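Long-range contact in putative ABC-transporter ATP-binding protein (Alicyclobacillus acidocaldarius, PDB 1Z47), which probably binds and hydrolyses ATP as the ATPase subunit of a putative ABC transporter that imports sulfate: residues T14-K22 with R32-G41. Residues are numbered along the deposited sequence; the frame is centred on the assembly and turned at random.
Sequences TIEFVGVEK and RGVSFQIREG
F17 and F36 meet where strands 15-17 and 34-38 run antiparallel, their axes 4.7 Å apart at closest and at 166°. I38 N donates to I15 O (2.8 Å, nearly straight), and F17 N to F36 O. I38 O takes T14 N at 2.6 Å and, weakly, I15 N, a classic beta bulge. At the other end V20 and V34 exchange two backbone bonds, while G19 and V20 together face V34, a G1 beta bulge, with G19 at a positive phi that by itself favours glycine. These two strands belong to the antiparallel beta subdomain of the ABC ATPase fold, where strand 69-74 also pairs antiparallel with 15-22. On the face carrying I15, F17, V20, V34, F36 and I38, the two phenyl rings form an offset stack, centroids 4.6 Å and planes 25° apart, with F36 CZ over the F17 face near its rim and F17 CB over the F36 face. F36 has CG between backbone N and carbonyl carbon (chi1 56°), which lays its ring alongside that of F17. F17 also packs on I57, L60 and I61 of helix 54-62, and I15 and I38 reach V200. Across the bend, S35 OG accepts G19 N at 2.8 Å. T14 crosses E40 at about a right angle, its OG1 hydrogen-bonded to T198 OG1.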
loop_
_atom_site.group_PDB
_atom_site.type_symbol
_atom_site.label_atom_id
_atom_site.label_comp_id
_atom_site.label_asym_id
_atom_site.label_seq_id
_atom_site.Cartn_x
_atom_site.Cartn_y
_atom_site.Cartn_z
ATOM N N THR B 14 -26.122 13.054 4.928
ATOM C CA THR B 14 -26.276 13.533 6.331
ATOM C C THR B 14 -25.273 14.653 6.587
ATOM O O THR B 14 -25.296 15.268 7.642
ATOM C CB THR B 14 -25.993 12.394 7.353
ATOM O OG1 THR B 14 -26.112 11.122 6.701
ATOM C CG2 THR B 14 -26.981 12.454 8.520
ATOM N N ILE B 15 -24.380 14.909 5.628
ATOM C CA ILE B 15 -23.372 15.955 5.811
ATOM C C ILE B 15 -23.295 16.914 4.629
ATOM O O ILE B 15 -23.396 16.499 3.471
ATOM C CB ILE B 15 -21.947 15.356 6.015
ATOM C CG1 ILE B 15 -21.980 14.234 7.060
ATOM C CG2 ILE B 15 -21.000 16.453 6.484
ATOM C CD1 ILE B 15 -20.610 13.613 7.340
ATOM N N GLU B 16 -23.112 18.198 4.917
ATOM C CA GLU B 16 -23.011 19.170 3.835
ATOM C C GLU B 16 -22.140 20.356 4.175
ATOM O O GLU B 16 -22.192 20.911 5.279
ATOM C CB GLU B 16 -24.403 19.662 3.393
ATOM C CG GLU B 16 -24.342 20.663 2.222
ATOM C CD GLU B 16 -25.708 20.973 1.600
ATOM O OE1 GLU B 16 -25.745 21.770 0.634
ATOM O OE2 GLU B 16 -26.737 20.427 2.064
ATOM N N PHE B 17 -21.290 20.721 3.226
ATOM C CA PHE B 17 -20.438 21.882 3.410
ATOM C C PHE B 17 -20.994 22.958 2.478
ATOM O O PHE B 17 -21.305 22.681 1.324
ATOM C CB PHE B 17 -18.974 21.572 3.035
ATOM C CG PHE B 17 -18.144 21.050 4.186
ATOM C CD1 PHE B 17 -16.783 21.349 4.267
ATOM C CD2 PHE B 17 -18.715 20.251 5.175
ATOM C CE1 PHE B 17 -16.001 20.862 5.319
ATOM C CE2 PHE B 17 -17.943 19.759 6.230
ATOM C CZ PHE B 17 -16.585 20.064 6.302
ATOM N N VAL B 18 -21.121 24.172 2.991
ATOM C CA VAL B 18 -21.633 25.288 2.197
ATOM C C VAL B 18 -20.571 26.373 2.140
ATOM O O VAL B 18 -20.357 27.096 3.119
ATOM C CB VAL B 18 -22.926 25.875 2.818
ATOM C CG1 VAL B 18 -23.419 27.068 1.981
ATOM C CG2 VAL B 18 -23.992 24.801 2.882
ATOM N N GLY B 19 -19.893 26.458 0.998
ATOM C CA GLY B 19 -18.857 27.459 0.814
ATOM C C GLY B 19 -17.926 27.551 2.006
ATOM O O GLY B 19 -17.621 28.642 2.487
ATOM N N VAL B 20 -17.472 26.393 2.481
ATOM C CA VAL B 20 -16.588 26.335 3.629
ATOM C C VAL B 20 -15.179 26.739 3.240
ATOM O O VAL B 20 -14.619 26.259 2.249
ATOM C CB VAL B 20 -16.575 24.925 4.240
ATOM C CG1 VAL B 20 -15.595 24.876 5.395
ATOM C CG2 VAL B 20 -17.993 24.547 4.698
ATOM N N GLU B 21 -14.616 27.625 4.043
ATOM C CA GLU B 21 -13.288 28.145 3.812
ATOM C C GLU B 21 -12.532 28.218 5.129
ATOM O O GLU B 21 -13.057 28.702 6.127
ATOM C CB GLU B 21 -13.411 29.534 3.184
ATOM C CG GLU B 21 -12.116 30.264 2.965
ATOM C CD GLU B 21 -12.351 31.676 2.445
ATOM O OE1 GLU B 21 -12.943 31.817 1.345
ATOM O OE2 GLU B 21 -11.954 32.636 3.149
ATOM N N LYS B 22 -11.294 27.729 5.111
ATOM C CA LYS B 22 -10.410 27.714 6.272
ATOM C C LYS B 22 -9.024 27.698 5.645
ATOM O O LYS B 22 -8.542 26.659 5.210
ATOM C CB LYS B 22 -10.634 26.441 7.076
ATOM C CG LYS B 22 -10.726 26.638 8.568
ATOM C CD LYS B 22 -9.391 26.951 9.204
ATOM C CE LYS B 22 -9.511 26.758 10.709
ATOM N NZ LYS B 22 -8.274 27.085 11.450
ATOM N N ARG B 32 -10.230 25.640 0.447
ATOM C CA ARG B 32 -10.536 26.830 -0.333
ATOM C C ARG B 32 -11.911 26.986 -0.985
ATOM O O ARG B 32 -12.027 26.969 -2.212
ATOM C CB ARG B 32 -9.417 26.992 -1.375
ATOM C CG ARG B 32 -8.024 26.982 -0.750
ATOM C CD ARG B 32 -6.892 27.078 -1.787
ATOM N NE ARG B 32 -5.566 26.898 -1.182
ATOM C CZ ARG B 32 -4.901 27.831 -0.506
ATOM N NH1 ARG B 32 -5.418 29.047 -0.329
ATOM N NH2 ARG B 32 -3.714 27.545 0.011
ATOM N N GLY B 33 -12.944 27.168 -0.157
ATOM C CA GLY B 33 -14.292 27.350 -0.675
ATOM C C GLY B 33 -14.878 26.058 -1.178
ATOM O O GLY B 33 -15.089 25.878 -2.382
ATOM N N VAL B 34 -15.167 25.155 -0.250
ATOM C CA VAL B 34 -15.680 23.851 -0.628
ATOM C C VAL B 34 -17.149 23.597 -0.308
ATOM O O VAL B 34 -17.647 24.025 0.726
ATOM C CB VAL B 34 -14.797 22.755 0.028
ATOM C CG1 VAL B 34 -15.393 21.365 -0.195
ATOM C CG2 VAL B 34 -13.382 22.850 -0.556
ATOM N N SER B 35 -17.824 22.893 -1.214
ATOM C CA SER B 35 -19.226 22.531 -1.034
ATOM C C SER B 35 -19.478 21.125 -1.570
ATOM O O SER B 35 -19.047 20.783 -2.667
ATOM C CB SER B 35 -20.142 23.518 -1.765
ATOM O OG SER B 35 -19.999 24.818 -1.225
ATOM N N PHE B 36 -20.166 20.300 -0.790
ATOM C CA PHE B 36 -20.480 18.947 -1.217
ATOM C C PHE B 36 -21.595 18.425 -0.344
ATOM O O PHE B 36 -21.871 18.966 0.723
ATOM C CB PHE B 36 -19.251 18.018 -1.102
ATOM C CG PHE B 36 -18.636 17.971 0.278
ATOM C CD1 PHE B 36 -19.252 17.264 1.308
ATOM C CD2 PHE B 36 -17.453 18.656 0.552
ATOM C CE1 PHE B 36 -18.697 17.239 2.596
ATOM C CE2 PHE B 36 -16.887 18.641 1.834
ATOM C CZ PHE B 36 -17.513 17.929 2.860
ATOM N N GLN B 37 -22.233 17.364 -0.801
ATOM C CA GLN B 37 -23.307 16.766 -0.037
ATOM C C GLN B 37 -23.064 15.273 0.047
ATOM O O GLN B 37 -22.989 14.592 -0.982
ATOM C CB GLN B 37 -24.652 17.006 -0.719
ATOM C CG GLN B 37 -24.923 18.444 -1.125
ATOM C CD GLN B 37 -26.360 18.634 -1.581
ATOM O OE1 GLN B 37 -27.277 18.709 -0.760
ATOM N NE2 GLN B 37 -26.565 18.691 -2.891
ATOM N N ILE B 38 -22.942 14.765 1.269
ATOM C CA ILE B 38 -22.744 13.334 1.477
ATOM C C ILE B 38 -24.096 12.718 1.859
ATOM O O ILE B 38 -24.800 13.237 2.729
ATOM C CB ILE B 38 -21.694 13.085 2.589
ATOM C CG1 ILE B 38 -20.300 13.480 2.070
ATOM C CG2 ILE B 38 -21.700 11.628 3.005
ATOM C CD1 ILE B 38 -19.194 13.396 3.119
ATOM N N ARG B 39 -24.450 11.619 1.196
ATOM C CA ARG B 39 -25.717 10.928 1.441
ATOM C C ARG B 39 -25.758 10.117 2.748
ATOM O O ARG B 39 -24.724 9.680 3.279
ATOM C CB ARG B 39 -26.030 9.999 0.263
ATOM C CG ARG B 39 -25.841 10.645 -1.113
ATOM C CD ARG B 39 -26.227 9.698 -2.245
ATOM N NE ARG B 39 -27.676 9.655 -2.454
ATOM C CZ ARG B 39 -28.299 8.804 -3.267
ATOM N NH1 ARG B 39 -29.619 8.851 -3.384
ATOM N NH2 ARG B 39 -27.610 7.900 -3.956
ATOM N N GLU B 40 -26.967 9.914 3.267
ATOM C CA GLU B 40 -27.132 9.149 4.499
ATOM C C GLU B 40 -26.716 7.686 4.301
ATOM O O GLU B 40 -27.065 7.044 3.294
ATOM C CB GLU B 40 -28.594 9.241 4.988
ATOM C CG GLU B 40 -28.998 10.656 5.451
ATOM C CD GLU B 40 -30.443 10.761 5.962
ATOM O OE1 GLU B 40 -30.770 10.165 7.018
ATOM O OE2 GLU B 40 -31.254 11.453 5.307
ATOM N N GLY B 41 -25.944 7.170 5.262
ATOM C CA GLY B 41 -25.498 5.789 5.196
ATOM C C GLY B 41 -24.384 5.565 4.191
ATOM O O GLY B 41 -24.017 4.432 3.877
#